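PDB 6DQX: ribonucleoside-diphosphate reductase, alpha chain from Actinobacillus ureae ATCC 25976, which probably reduces ribonucleoside diphosphates to deoxyribonucleotides, as the catalytic alpha subunit of a class Id ribonucleotide reductase. Local coordinates for residues 104-109 against 121-126; 183-188 against 193-198; 245-250 against 274-279; 253-258 against 266-271. All coordinates share one frame; numbering follows the deposited sequence.

Contact 1: residues 104-109 against 121-126; sequences SCFGSY and TAEVGM
Two flat groups, the Phe106 ring and the Glu123 carboxylate, meet at almost a right angle, their planes 86° apart. The carboxylate carbon lies at the edge of the ring and close to its plane, with Glu123 CD 3.7 Å from Phe106 CE1; Ser108 OG also lies at the ring's edge, near its plane. Glu123 CB and CG lie near CE1 and CZ, so the apolar half of the glutamate packs against the phenylalanine before the chain turns polar. Phe106 reaches that far because its CG is anti to the backbone N (chi1 -168°), which sends the ring out from the strand toward the helix. The polar end is taken up by Ser108, two residues further along the same strand face. Its OG gives a hydrogen bond of 2.7 Å to Glu123 OE1, arriving from above the carboxylate plane, 49° out of it. A small hydroxyl suits this place, since it can come in close over that plane and still donate. The buried charge has further partners: Arg335 forms a salt bridge with OE1, and the hydroxyl of Ser287 binds OE2. Together they would be expected to keep the glutamate ionised and its carboxylate from rotating. The contact lies inside a beta-alpha-beta unit of the reductase barrel, strand 105-109, helix 114-130 and strand 134-137. Helix 156-170 packs beside Thr121 and Val124, while Thr121, Ala122 and Met126 reach the second subunit.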
loop_
_atom_site.group_PDB
_atom_site.type_symbol
_atom_site.label_atom_id
_atom_site.label_comp_id
_atom_site.label_asym_id
_atom_site.label_seq_id
_atom_site.Cartn_x
_atom_site.Cartn_y
_atom_site.Cartn_z
ATOM N N SER A 104 14.356 -17.206 -2.089
ATOM C CA SER A 104 13.181 -17.905 -1.475
ATOM C C SER A 104 12.637 -17.253 -0.189
ATOM O O SER A 104 11.706 -17.772 0.430
ATOM C CB SER A 104 13.550 -19.385 -1.191
ATOM O OG SER A 104 13.593 -20.120 -2.418
ATOM N N CYS A 105 13.197 -16.125 0.208
ATOM C CA CYS A 105 12.627 -15.340 1.302
ATOM C C CYS A 105 13.016 -13.870 1.133
ATOM O O CYS A 105 13.972 -13.527 0.414
ATOM C CB CYS A 105 13.068 -15.900 2.684
ATOM S SG CYS A 105 14.822 -15.626 3.051
ATOM N N PHE A 106 12.281 -13.015 1.831
ATOM C CA PHE A 106 12.512 -11.576 1.839
ATOM C C PHE A 106 11.902 -11.047 3.142
ATOM O O PHE A 106 10.673 -11.111 3.341
ATOM C CB PHE A 106 11.876 -10.932 0.604
ATOM C CG PHE A 106 12.297 -9.511 0.366
ATOM C CD1 PHE A 106 11.864 -8.489 1.195
ATOM C CD2 PHE A 106 13.139 -9.191 -0.697
ATOM C CE1 PHE A 106 12.256 -7.175 0.988
ATOM C CE2 PHE A 106 13.532 -7.872 -0.915
ATOM C CZ PHE A 106 13.105 -6.864 -0.061
ATOM N N GLY A 107 12.756 -10.592 4.046
ATOM C CA GLY A 107 12.345 -10.204 5.393
ATOM C C GLY A 107 12.703 -8.796 5.731
ATOM O O GLY A 107 13.881 -8.454 5.757
ATOM N N SER A 108 11.687 -7.967 5.979
ATOM C CA SER A 108 11.888 -6.537 6.228
ATOM C C SER A 108 11.666 -6.165 7.689
ATOM O O SER A 108 10.832 -6.766 8.403
ATOM C CB SER A 108 10.964 -5.681 5.360
ATOM O OG SER A 108 10.987 -6.122 4.020
ATOM N N TYR A 109 12.411 -5.161 8.116
ATOM C CA TYR A 109 12.229 -4.526 9.406
ATOM C C TYR A 109 11.416 -3.252 9.155
ATOM O O TYR A 109 11.795 -2.440 8.316
ATOM C CB TYR A 109 13.578 -4.179 10.014
ATOM C CG TYR A 109 13.489 -3.336 11.242
ATOM C CD1 TYR A 109 13.303 -3.907 12.490
ATOM C CD2 TYR A 109 13.568 -1.928 11.143
ATOM C CE1 TYR A 109 13.206 -3.106 13.622
ATOM C CE2 TYR A 109 13.441 -1.137 12.256
ATOM C CZ TYR A 109 13.272 -1.724 13.484
ATOM O OH TYR A 109 13.178 -0.910 14.596
ATOM N N THR A 121 6.232 -1.306 2.367
ATOM C CA THR A 121 5.089 -1.522 1.493
ATOM C C THR A 121 5.512 -1.734 0.032
ATOM O O THR A 121 5.049 -2.669 -0.633
ATOM C CB THR A 121 4.065 -0.341 1.623
ATOM O OG1 THR A 121 3.629 -0.258 2.979
ATOM C CG2 THR A 121 2.861 -0.549 0.785
ATOM N N ALA A 122 6.406 -0.874 -0.455
ATOM C CA ALA A 122 6.876 -0.974 -1.818
ATOM C C ALA A 122 7.731 -2.246 -2.012
ATOM O O ALA A 122 7.635 -2.868 -3.056
ATOM C CB ALA A 122 7.654 0.282 -2.209
ATOM N N GLU A 123 8.528 -2.636 -1.019
ATOM C CA GLU A 123 9.302 -3.919 -1.094
ATOM C C GLU A 123 8.376 -5.084 -1.285
ATOM O O GLU A 123 8.536 -5.859 -2.241
ATOM C CB GLU A 123 10.126 -4.161 0.164
ATOM C CG GLU A 123 11.369 -3.314 0.343
ATOM C CD GLU A 123 12.013 -3.553 1.703
ATOM O OE1 GLU A 123 11.287 -3.783 2.690
ATOM O OE2 GLU A 123 13.251 -3.502 1.813
ATOM N N VAL A 124 7.379 -5.176 -0.398
ATOM C CA VAL A 124 6.391 -6.240 -0.448
ATOM C C VAL A 124 5.604 -6.260 -1.768
ATOM O O VAL A 124 5.358 -7.325 -2.358
ATOM C CB VAL A 124 5.458 -6.208 0.784
ATOM C CG1 VAL A 124 4.352 -7.255 0.664
ATOM C CG2 VAL A 124 6.243 -6.429 2.071
ATOM N N GLY A 125 5.221 -5.084 -2.267
ATOM C CA GLY A 125 4.600 -5.016 -3.559
ATOM C C GLY A 125 5.440 -5.574 -4.680
ATOM O O GLY A 125 4.962 -6.393 -5.462
ATOM N N MET A 126 6.698 -5.136 -4.758
ATOM C CA MET A 126 7.580 -5.575 -5.820
ATOM C C MET A 126 7.846 -7.079 -5.716
ATOM O O MET A 126 7.859 -7.776 -6.741
ATOM C CB MET A 126 8.922 -4.833 -5.795
ATOM C CG MET A 126 8.843 -3.348 -6.128
ATOM S SD MET A 126 8.055 -3.065 -7.713
ATOM C CE MET A 126 9.164 -3.856 -8.850
#

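Contact 2: residues 183-188 against 193-198. With EDO (1,2-ethanediol), chain G; EDO (1,2-ethanediol), chain I.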
loop_
_atom_site.group_PDB
_atom_site.type_symbol
_atom_site.label_atom_id
_atom_site.label_comp_id
_atom_site.label_asym_id
_atom_site.label_seq_id
_atom_site.Cartn_x
_atom_site.Cartn_y
_atom_site.Cartn_z
ATOM N N GLY A 183 3.527 -11.527 8.914
ATOM C CA GLY A 183 3.941 -10.471 9.836
ATOM C C GLY A 183 4.279 -11.045 11.192
ATOM O O GLY A 183 3.586 -11.937 11.659
ATOM N N TYR A 184 5.318 -10.527 11.830
ATOM C CA TYR A 184 5.713 -10.942 13.184
ATOM C C TYR A 184 5.544 -9.827 14.223
ATOM O O TYR A 184 5.983 -8.697 14.005
ATOM C CB TYR A 184 7.160 -11.413 13.171
ATOM C CG TYR A 184 7.349 -12.770 12.514
ATOM C CD1 TYR A 184 7.372 -12.908 11.135
ATOM C CD2 TYR A 184 7.530 -13.906 13.286
ATOM C CE1 TYR A 184 7.561 -14.148 10.540
ATOM C CE2 TYR A 184 7.726 -15.148 12.704
ATOM C CZ TYR A 184 7.750 -15.260 11.346
ATOM O OH TYR A 184 7.952 -16.480 10.774
ATOM N N ILE A 185 4.971 -10.192 15.371
ATOM C CA ILE A 185 4.707 -9.272 16.484
ATOM C C ILE A 185 5.165 -9.933 17.797
ATOM O O ILE A 185 4.994 -11.148 17.976
ATOM C CB ILE A 185 3.185 -8.904 16.485
ATOM C CG1 ILE A 185 2.880 -7.719 17.397
ATOM C CG2 ILE A 185 2.302 -10.096 16.827
ATOM C CD1 ILE A 185 3.367 -6.404 16.848
ATOM N N ASP A 186 5.731 -9.157 18.717
ATOM C CA ASP A 186 6.161 -9.709 20.013
ATOM C C ASP A 186 4.936 -9.952 20.907
ATOM O O ASP A 186 3.964 -9.175 20.861
ATOM C CB ASP A 186 7.137 -8.789 20.679
ATOM C CG ASP A 186 8.339 -8.491 19.787
ATOM O OD1 ASP A 186 9.351 -9.241 19.821
ATOM O OD2 ASP A 186 8.225 -7.531 19.001
ATOM N N ILE A 187 4.973 -11.037 21.687
ATOM C CA ILE A 187 3.841 -11.390 22.576
ATOM C C ILE A 187 3.605 -10.323 23.653
ATOM O O ILE A 187 2.476 -10.205 24.149
ATOM C CB ILE A 187 4.025 -12.794 23.215
ATOM C CG1 ILE A 187 2.669 -13.335 23.735
ATOM C CG2 ILE A 187 5.126 -12.783 24.252
ATOM C CD1 ILE A 187 2.668 -14.811 24.048
ATOM N N GLU A 188 4.651 -9.543 23.975
ATOM C CA GLU A 188 4.580 -8.455 24.971
ATOM C C GLU A 188 4.125 -7.101 24.391
ATOM O O GLU A 188 4.021 -6.140 25.128
ATOM C CB GLU A 188 5.873 -8.288 25.769
ATOM C CG GLU A 188 7.072 -7.673 25.040
ATOM C CD GLU A 188 7.921 -8.689 24.276
ATOM O OE1 GLU A 188 7.433 -9.803 23.982
ATOM O OE2 GLU A 188 9.081 -8.353 23.937
ATOM N N ASP A 193 -3.348 -8.399 21.522
ATOM C CA ASP A 193 -4.768 -8.825 21.466
ATOM C C ASP A 193 -5.403 -8.600 20.094
ATOM O O ASP A 193 -6.202 -9.428 19.650
ATOM C CB ASP A 193 -5.611 -8.130 22.551
ATOM C CG ASP A 193 -5.278 -8.600 23.960
ATOM O OD1 ASP A 193 -4.935 -9.789 24.136
ATOM O OD2 ASP A 193 -5.381 -7.775 24.911
ATOM N N GLU A 194 -5.043 -7.512 19.403
ATOM C CA GLU A 194 -5.583 -7.288 18.064
ATOM C C GLU A 194 -5.057 -8.318 17.065
ATOM O O GLU A 194 -5.790 -8.792 16.226
ATOM C CB GLU A 194 -5.278 -5.886 17.542
ATOM C CG GLU A 194 -5.936 -4.762 18.328
ATOM C CD GLU A 194 -5.697 -3.424 17.668
ATOM O OE1 GLU A 194 -4.948 -2.588 18.240
ATOM O OE2 GLU A 194 -6.210 -3.231 16.552
ATOM N N TRP A 195 -3.764 -8.623 17.143
ATOM C CA TRP A 195 -3.157 -9.618 16.242
ATOM C C TRP A 195 -3.726 -11.027 16.462
ATOM O O TRP A 195 -3.926 -11.757 15.508
ATOM C CB TRP A 195 -1.643 -9.640 16.425
ATOM C CG TRP A 195 -0.943 -8.470 15.820
ATOM C CD1 TRP A 195 -0.889 -7.195 16.314
ATOM C CD2 TRP A 195 -0.186 -8.461 14.610
ATOM N NE1 TRP A 195 -0.124 -6.397 15.496
ATOM C CE2 TRP A 195 0.316 -7.143 14.436
ATOM C CE3 TRP A 195 0.122 -9.433 13.651
ATOM C CZ2 TRP A 195 1.101 -6.776 13.338
ATOM C CZ3 TRP A 195 0.921 -9.066 12.558
ATOM C CH2 TRP A 195 1.377 -7.745 12.400
ATOM N N LEU A 196 -4.025 -11.381 17.707
ATOM C CA LEU A 196 -4.599 -12.709 18.022
ATOM C C LEU A 196 -5.994 -13.001 17.438
ATOM O O LEU A 196 -6.422 -14.158 17.457
ATOM C CB LEU A 196 -4.571 -12.978 19.535
ATOM C CG LEU A 196 -3.205 -13.269 20.160
ATOM C CD1 LEU A 196 -3.348 -13.565 21.640
ATOM C CD2 LEU A 196 -2.496 -14.432 19.474
ATOM N N ASP A 197 -6.685 -11.983 16.904
ATOM C CA ASP A 197 -7.947 -12.177 16.171
ATOM C C ASP A 197 -7.805 -12.190 14.654
ATOM O O ASP A 197 -8.791 -12.281 13.948
ATOM C CB ASP A 197 -8.992 -11.132 16.627
ATOM C CG ASP A 197 -9.463 -11.372 18.051
ATOM O OD1 ASP A 197 -9.357 -12.506 18.548
ATOM O OD2 ASP A 197 -9.917 -10.417 18.690
ATOM N N ILE A 198 -6.571 -12.135 14.135
ATOM C CA ILE A 198 -6.333 -12.319 12.714
ATOM C C ILE A 198 -6.986 -13.634 12.238
ATOM O O ILE A 198 -6.930 -14.615 12.949
ATOM C CB ILE A 198 -4.802 -12.313 12.416
ATOM C CG1 ILE A 198 -4.295 -10.866 12.424
ATOM C CG2 ILE A 198 -4.496 -12.992 11.093
ATOM C CD1 ILE A 198 -2.796 -10.684 12.243
HETATM C C1 EDO G . 2.144 -9.179 28.556
HETATM O O1 EDO G . 3.508 -8.993 28.940
HETATM C C2 EDO G . 2.102 -8.957 27.051
HETATM O O2 EDO G . 0.855 -8.885 26.338
HETATM C C1 EDO I . -10.446 -7.488 17.707
HETATM O O1 EDO I . -9.299 -7.766 18.521
HETATM C C2 EDO I . -11.337 -6.523 18.466
HETATM O O2 EDO I . -10.718 -5.235 18.386
#
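Ile185 lies against the indole of Trp195 within a beta-alpha-beta unit of the barrel, where strand 181-186 leads through the short helix 192-195 to strand 209-213. The isoleucine covers one indole face with both of its branches. Its CG1 is anti to the backbone N (chi1 -167°) and stands over the five-membered ring, 3.9 Å from the centroid and 11° off the normal, a CH-pi contact. The same torsion puts CG2 between the backbone N and the carbonyl carbon, from where it reaches Trp195 CD2 at 3.7 Å. With chi2 at 72°, the chain folds so that CD1 also comes down on the indole, near NE1. A beta-branched residue suits this strand position because its two arms spread over a broad flat surface. Trp195 in turn holds its CG beside the backbone N, swinging the ring from the short helix toward the strand. Its NE1 is satisfied by the hydroxyl of Ser157, which fixes the ring from helix 156-170, and Phe138 meets it edge-to-face. The six-membered end lies by Gly183, whose lack of a side chain lets the ring come close to the backbone; the closest pair there is Gly183 O and Trp195 CZ3, 4.0 Å apart.

Contact 3: residues 245-250 against 274-279; sequences IPYLFF and LCTEIM
Tyr247 and Thr276 meet through a methyl group: Thr276 CG2 rests 3.6 Å from Tyr247 CG and nearly as close to CB, at the root of the tyrosine. Farther out along the ring, Tyr247 CE2 approaches Leu274 O at 3.3 Å. A water links that carbonyl to the phenol, giving a hydrogen bond to Leu274 O at 3.0 Å and lying 2.7 Å from Tyr247 OH. The second centre is a Met-aromatic contact, in which Met279 SD sits at the edge of the Phe249 ring, 3.6 Å from Phe249 CE1, the line from the ring centroid to SD being 81° off the normal. A flexible thioether suits this place, since the bend at chi2 (-77°) brings the sulfur to the rim, and the methyl follows alongside. The threonine is held by the preceding carbonyl: Thr276 OG1 donates to Cys275 O over 2.6 Å, with CG2 turned to the tyrosine. Around this shell, Ser521 binds Cys275 O, Ser549 binds Thr276 O and Gln518 takes the Met279 N-H. Strand 247-249 runs parallel to strand 209-213 and antiparallel to strand 549-554. Loop 274-279 packs on strands 247-249, 549-554 and 181-186, part of the alpha/beta barrel characteristic of ribonucleotide reductase large subunits.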
loop_
_atom_site.group_PDB
_atom_site.type_symbol
_atom_site.label_atom_id
_atom_site.label_comp_id
_atom_site.label_asym_id
_atom_site.label_seq_id
_atom_site.Cartn_x
_atom_site.Cartn_y
_atom_site.Cartn_z
ATOM N N ILE A 245 -2.221 -21.480 13.215
ATOM C CA ILE A 245 -1.336 -20.354 13.461
ATOM C C ILE A 245 -1.850 -19.597 14.696
ATOM O O ILE A 245 -2.980 -19.874 15.161
ATOM C CB ILE A 245 -1.221 -19.484 12.184
ATOM C CG1 ILE A 245 -2.514 -18.678 11.928
ATOM C CG2 ILE A 245 -0.844 -20.345 10.993
ATOM C CD1 ILE A 245 -2.272 -17.434 11.113
ATOM N N PRO A 246 -1.097 -18.643 15.248
ATOM C CA PRO A 246 0.174 -18.101 14.711
ATOM C C PRO A 246 1.344 -19.074 14.706
ATOM O O PRO A 246 1.391 -19.982 15.514
ATOM C CB PRO A 246 0.505 -16.974 15.696
ATOM C CG PRO A 246 -0.177 -17.359 16.972
ATOM C CD PRO A 246 -1.429 -18.064 16.558
ATOM N N TYR A 247 2.321 -18.796 13.859
ATOM C CA TYR A 247 3.677 -19.350 14.044
ATOM C C TYR A 247 4.273 -18.875 15.371
ATOM O O TYR A 247 3.920 -17.813 15.899
ATOM C CB TYR A 247 4.611 -18.915 12.882
ATOM C CG TYR A 247 4.005 -19.048 11.498
ATOM C CD1 TYR A 247 3.132 -20.076 11.204
ATOM C CD2 TYR A 247 4.330 -18.149 10.473
ATOM C CE1 TYR A 247 2.585 -20.224 9.951
ATOM C CE2 TYR A 247 3.776 -18.290 9.202
ATOM C CZ TYR A 247 2.899 -19.325 8.960
ATOM O OH TYR A 247 2.314 -19.512 7.711
ATOM N N LEU A 248 5.164 -19.682 15.944
ATOM C CA LEU A 248 5.895 -19.297 17.128
ATOM C C LEU A 248 7.345 -19.025 16.764
ATOM O O LEU A 248 7.966 -19.821 16.069
ATOM C CB LEU A 248 5.811 -20.399 18.165
ATOM C CG LEU A 248 4.375 -20.635 18.660
ATOM C CD1 LEU A 248 4.328 -21.897 19.500
ATOM C CD2 LEU A 248 3.890 -19.434 19.457
ATOM N N PHE A 249 7.860 -17.893 17.233
ATOM C CA PHE A 249 9.273 -17.527 17.049
ATOM C C PHE A 249 9.842 -17.360 18.441
ATOM O O PHE A 249 9.506 -16.411 19.175
ATOM C CB PHE A 249 9.383 -16.277 16.181
ATOM C CG PHE A 249 10.781 -15.756 16.020
ATOM C CD1 PHE A 249 11.708 -16.430 15.244
ATOM C CD2 PHE A 249 11.169 -14.579 16.627
ATOM C CE1 PHE A 249 13.000 -15.929 15.088
ATOM C CE2 PHE A 249 12.452 -14.077 16.478
ATOM C CZ PHE A 249 13.370 -14.764 15.717
ATOM N N PHE A 250 10.655 -18.331 18.862
ATOM C CA PHE A 250 11.313 -18.256 20.171
ATOM C C PHE A 250 12.564 -17.414 20.071
ATOM O O PHE A 250 13.659 -17.897 19.833
ATOM C CB PHE A 250 11.594 -19.664 20.701
ATOM C CG PHE A 250 10.353 -20.444 20.958
ATOM C CD1 PHE A 250 9.411 -19.958 21.861
ATOM C CD2 PHE A 250 10.094 -21.634 20.292
ATOM C CE1 PHE A 250 8.243 -20.669 22.102
ATOM C CE2 PHE A 250 8.919 -22.342 20.533
ATOM C CZ PHE A 250 8.010 -21.855 21.443
ATOM N N LEU A 274 8.447 -16.354 5.954
ATOM C CA LEU A 274 7.126 -16.913 5.688
ATOM C C LEU A 274 6.956 -18.343 6.218
ATOM O O LEU A 274 5.878 -18.698 6.684
ATOM C CB LEU A 274 6.873 -16.897 4.185
ATOM C CG LEU A 274 5.515 -17.356 3.694
ATOM C CD1 LEU A 274 4.464 -16.367 4.139
ATOM C CD2 LEU A 274 5.529 -17.454 2.172
ATOM N N CYS A 275 8.016 -19.167 6.137
ATOM C CA CYS A 275 7.942 -20.588 6.507
ATOM C C CYS A 275 8.620 -20.990 7.828
ATOM O O CYS A 275 8.535 -22.160 8.201
ATOM C CB CYS A 275 8.477 -21.430 5.358
ATOM S SG CYS A 275 7.496 -21.207 3.845
ATOM N N THR A 276 9.191 -20.007 8.529
ATOM C CA THR A 276 9.743 -20.077 9.901
ATOM C C THR A 276 11.115 -20.750 10.042
ATOM O O THR A 276 11.584 -20.915 11.172
ATOM C CB THR A 276 8.790 -20.690 10.975
ATOM O OG1 THR A 276 8.737 -22.122 10.839
ATOM C CG2 THR A 276 7.381 -20.139 10.882
ATOM N N GLU A 277 11.789 -21.062 8.939
ATOM C CA GLU A 277 13.114 -21.703 9.004
ATOM C C GLU A 277 14.280 -20.699 8.944
ATOM O O GLU A 277 15.427 -21.060 9.253
ATOM C CB GLU A 277 13.278 -22.705 7.853
ATOM C CG GLU A 277 13.801 -22.167 6.512
ATOM C CD GLU A 277 12.748 -21.558 5.602
ATOM O OE1 GLU A 277 11.603 -21.354 6.034
ATOM O OE2 GLU A 277 13.061 -21.339 4.416
ATOM N N ILE A 278 14.011 -19.467 8.508
ATOM C CA ILE A 278 15.099 -18.496 8.345
ATOM C C ILE A 278 15.379 -17.785 9.661
ATOM O O ILE A 278 14.468 -17.503 10.435
ATOM C CB ILE A 278 14.749 -17.482 7.221
ATOM C CG1 ILE A 278 14.592 -18.241 5.883
ATOM C CG2 ILE A 278 15.789 -16.376 7.111
ATOM C CD1 ILE A 278 15.877 -18.840 5.339
ATOM N N MET A 279 16.662 -17.502 9.906
ATOM C CA MET A 279 17.119 -16.838 11.149
ATOM C C MET A 279 18.203 -15.846 10.787
ATOM O O MET A 279 19.398 -16.102 10.990
ATOM C CB MET A 279 17.636 -17.874 12.173
ATOM C CG MET A 279 16.610 -18.937 12.533
ATOM S SD MET A 279 15.414 -18.263 13.660
ATOM C CE MET A 279 13.957 -19.254 13.374
HETATM O O HOH W 1 3.550 -20.093 5.388
#

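Contact 4: residues 253-258 against 266-271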
loop_
_atom_site.group_PDB
_atom_site.type_symbol
_atom_site.label_atom_id
_atom_site.label_comp_id
_atom_site.label_asym_id
_atom_site.label_seq_id
_atom_site.Cartn_x
_atom_site.Cartn_y
_atom_site.Cartn_z
ATOM N N ASN A 253 15.967 -18.105 21.848
ATOM C CA ASN A 253 16.651 -19.256 21.244
ATOM C C ASN A 253 17.258 -18.880 19.884
ATOM O O ASN A 253 18.417 -19.235 19.600
ATOM C CB ASN A 253 15.730 -20.460 21.104
ATOM C CG ASN A 253 15.283 -21.030 22.447
ATOM O OD1 ASN A 253 15.885 -20.753 23.494
ATOM N ND2 ASN A 253 14.181 -21.792 22.432
ATOM N N ALA A 254 16.492 -18.130 19.068
ATOM C CA ALA A 254 16.997 -17.686 17.771
ATOM C C ALA A 254 18.251 -16.835 17.938
ATOM O O ALA A 254 19.241 -17.034 17.236
ATOM C CB ALA A 254 15.924 -16.916 17.023
ATOM N N ASN A 255 18.229 -15.882 18.877
ATOM C CA ASN A 255 19.375 -15.006 19.023
ATOM C C ASN A 255 20.559 -15.680 19.712
ATOM O O ASN A 255 21.719 -15.410 19.354
ATOM C CB ASN A 255 18.947 -13.687 19.645
ATOM C CG ASN A 255 18.273 -12.800 18.608
ATOM O OD1 ASN A 255 18.949 -12.231 17.762
ATOM N ND2 ASN A 255 16.955 -12.756 18.613
ATOM N N ALA A 256 20.271 -16.578 20.647
ATOM C CA ALA A 256 21.353 -17.359 21.295
ATOM C C ALA A 256 22.045 -18.318 20.307
ATOM O O ALA A 256 23.253 -18.657 20.470
ATOM C CB ALA A 256 20.834 -18.107 22.507
ATOM N N GLY A 257 21.303 -18.726 19.273
ATOM C CA GLY A 257 21.817 -19.620 18.247
ATOM C C GLY A 257 22.427 -18.967 17.024
ATOM O O GLY A 257 22.740 -19.668 16.067
ATOM N N ARG A 258 22.562 -17.634 17.016
ATOM C CA ARG A 258 23.171 -16.961 15.875
ATOM C C ARG A 258 24.652 -17.308 15.742
ATOM O O ARG A 258 25.318 -17.569 16.752
ATOM C CB ARG A 258 23.125 -15.455 16.039
ATOM C CG ARG A 258 21.744 -14.879 15.943
ATOM C CD ARG A 258 21.789 -13.406 16.282
ATOM N NE ARG A 258 22.079 -13.191 17.693
ATOM C CZ ARG A 258 22.306 -12.010 18.263
ATOM N NH1 ARG A 258 22.343 -10.882 17.550
ATOM N NH2 ARG A 258 22.524 -11.958 19.561
ATOM N N ASN A 266 26.072 -7.167 17.040
ATOM C CA ASN A 266 24.703 -6.892 17.518
ATOM C C ASN A 266 23.681 -6.903 16.422
ATOM O O ASN A 266 22.858 -5.987 16.324
ATOM C CB ASN A 266 24.605 -5.524 18.216
ATOM C CG ASN A 266 25.439 -5.428 19.437
ATOM O OD1 ASN A 266 25.773 -6.436 20.066
ATOM N ND2 ASN A 266 25.758 -4.185 19.822
ATOM N N MET A 267 23.723 -7.931 15.578
ATOM C CA MET A 267 22.778 -8.025 14.484
ATOM C C MET A 267 21.639 -8.941 14.923
ATOM O O MET A 267 21.692 -10.173 14.795
ATOM C CB MET A 267 23.476 -8.480 13.217
ATOM C CG MET A 267 24.624 -7.543 12.862
ATOM S SD MET A 267 25.377 -7.865 11.281
ATOM C CE MET A 267 24.420 -6.803 10.208
ATOM N N THR A 268 20.626 -8.318 15.495
ATOM C CA THR A 268 19.492 -9.030 16.089
ATOM C C THR A 268 18.604 -9.693 15.045
ATOM O O THR A 268 18.330 -9.098 14.005
ATOM C CB THR A 268 18.611 -8.032 16.869
ATOM O OG1 THR A 268 19.449 -7.181 17.649
ATOM C CG2 THR A 268 17.602 -8.748 17.776
ATOM N N VAL A 269 18.120 -10.904 15.348
ATOM C CA VAL A 269 17.112 -11.568 14.554
ATOM C C VAL A 269 15.776 -11.198 15.204
ATOM O O VAL A 269 15.467 -11.675 16.295
ATOM C CB VAL A 269 17.316 -13.110 14.480
ATOM C CG1 VAL A 269 16.231 -13.760 13.632
ATOM C CG2 VAL A 269 18.689 -13.433 13.880
ATOM N N HIS A 270 15.003 -10.317 14.548
ATOM C CA HIS A 270 13.726 -9.854 15.091
ATOM C C HIS A 270 12.598 -10.820 14.863
ATOM O O HIS A 270 11.612 -10.833 15.628
ATOM C CB HIS A 270 13.313 -8.506 14.450
ATOM C CG HIS A 270 14.329 -7.419 14.601
ATOM N ND1 HIS A 270 14.582 -6.802 15.805
ATOM C CD2 HIS A 270 15.125 -6.811 13.694
ATOM C CE1 HIS A 270 15.521 -5.887 15.641
ATOM N NE2 HIS A 270 15.852 -5.857 14.362
ATOM N N ALA A 271 12.698 -11.562 13.760
ATOM C CA ALA A 271 11.607 -12.345 13.207
ATOM C C ALA A 271 12.173 -13.401 12.269
ATOM O O ALA A 271 13.325 -13.314 11.829
ATOM C CB ALA A 271 10.658 -11.436 12.410
HETATM O O HOH W 2 21.968 -8.210 19.092
#
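Asn255 grips the backbone of Val269 with a pair of hydrogen bonds, one at its amide oxygen and one at its nitrogen. Val269 N gives its proton to Asn255 OD1 at 2.9 Å, in the carbonyl plane on a lone pair and almost straight at 174°. Asn255 ND2 donates to Val269 O, its partner close to the amide plane; an asparagine suits the place because one side chain offers the acceptor and donor that an extended backbone residue needs. The same ND2 also binds Lys251 O. Arg258 supplies a second set of bonds. Its NE reaches back to Asn255 O at 2.8 Å, and NH1 donates to Met267 O at 2.9 Å, from above the carbonyl plane. The bend at chi3 (-69°) lets one guanidinium serve both, with Asn255 OD1 over one face, toward its rim. In the barrel domain, this joins the end of helix 251-256, where Gly257 leaves helical geometry, to the loop that follows helix 260-264. Water extends the polar side by accepting from Arg258 NH1 at 3.1 Å and meeting Thr268 OG1. Apolar contact comes from the arginine stem, whose CD lies 3.9 Å from Val269 CG2, while the other methyl of that valine, CG1, packs on Phe249.

Contacts 1, 2 and 3 are buried and reach the same sheet, whereas contact 4 is a surface contact, nested along the chain inside the loop that contact 3 closes. Contacts 1 and 2 each join a strand to the helix of its beta-alpha-beta unit, yet one buries a carboxylate, probably charged, and the other is apolar. Contact 3 combines apolar and sulfur-aromatic packing with a water bridge; contact 4, nearer solvent, relies mainly on side-chain to backbone hydrogen bonds. Phe249 and Met279 of contact 3 both touch Ala254 of contact 4. Tyr184 packs on both contacts 3 and 4, and Tyr109 of contact 1 meets His270.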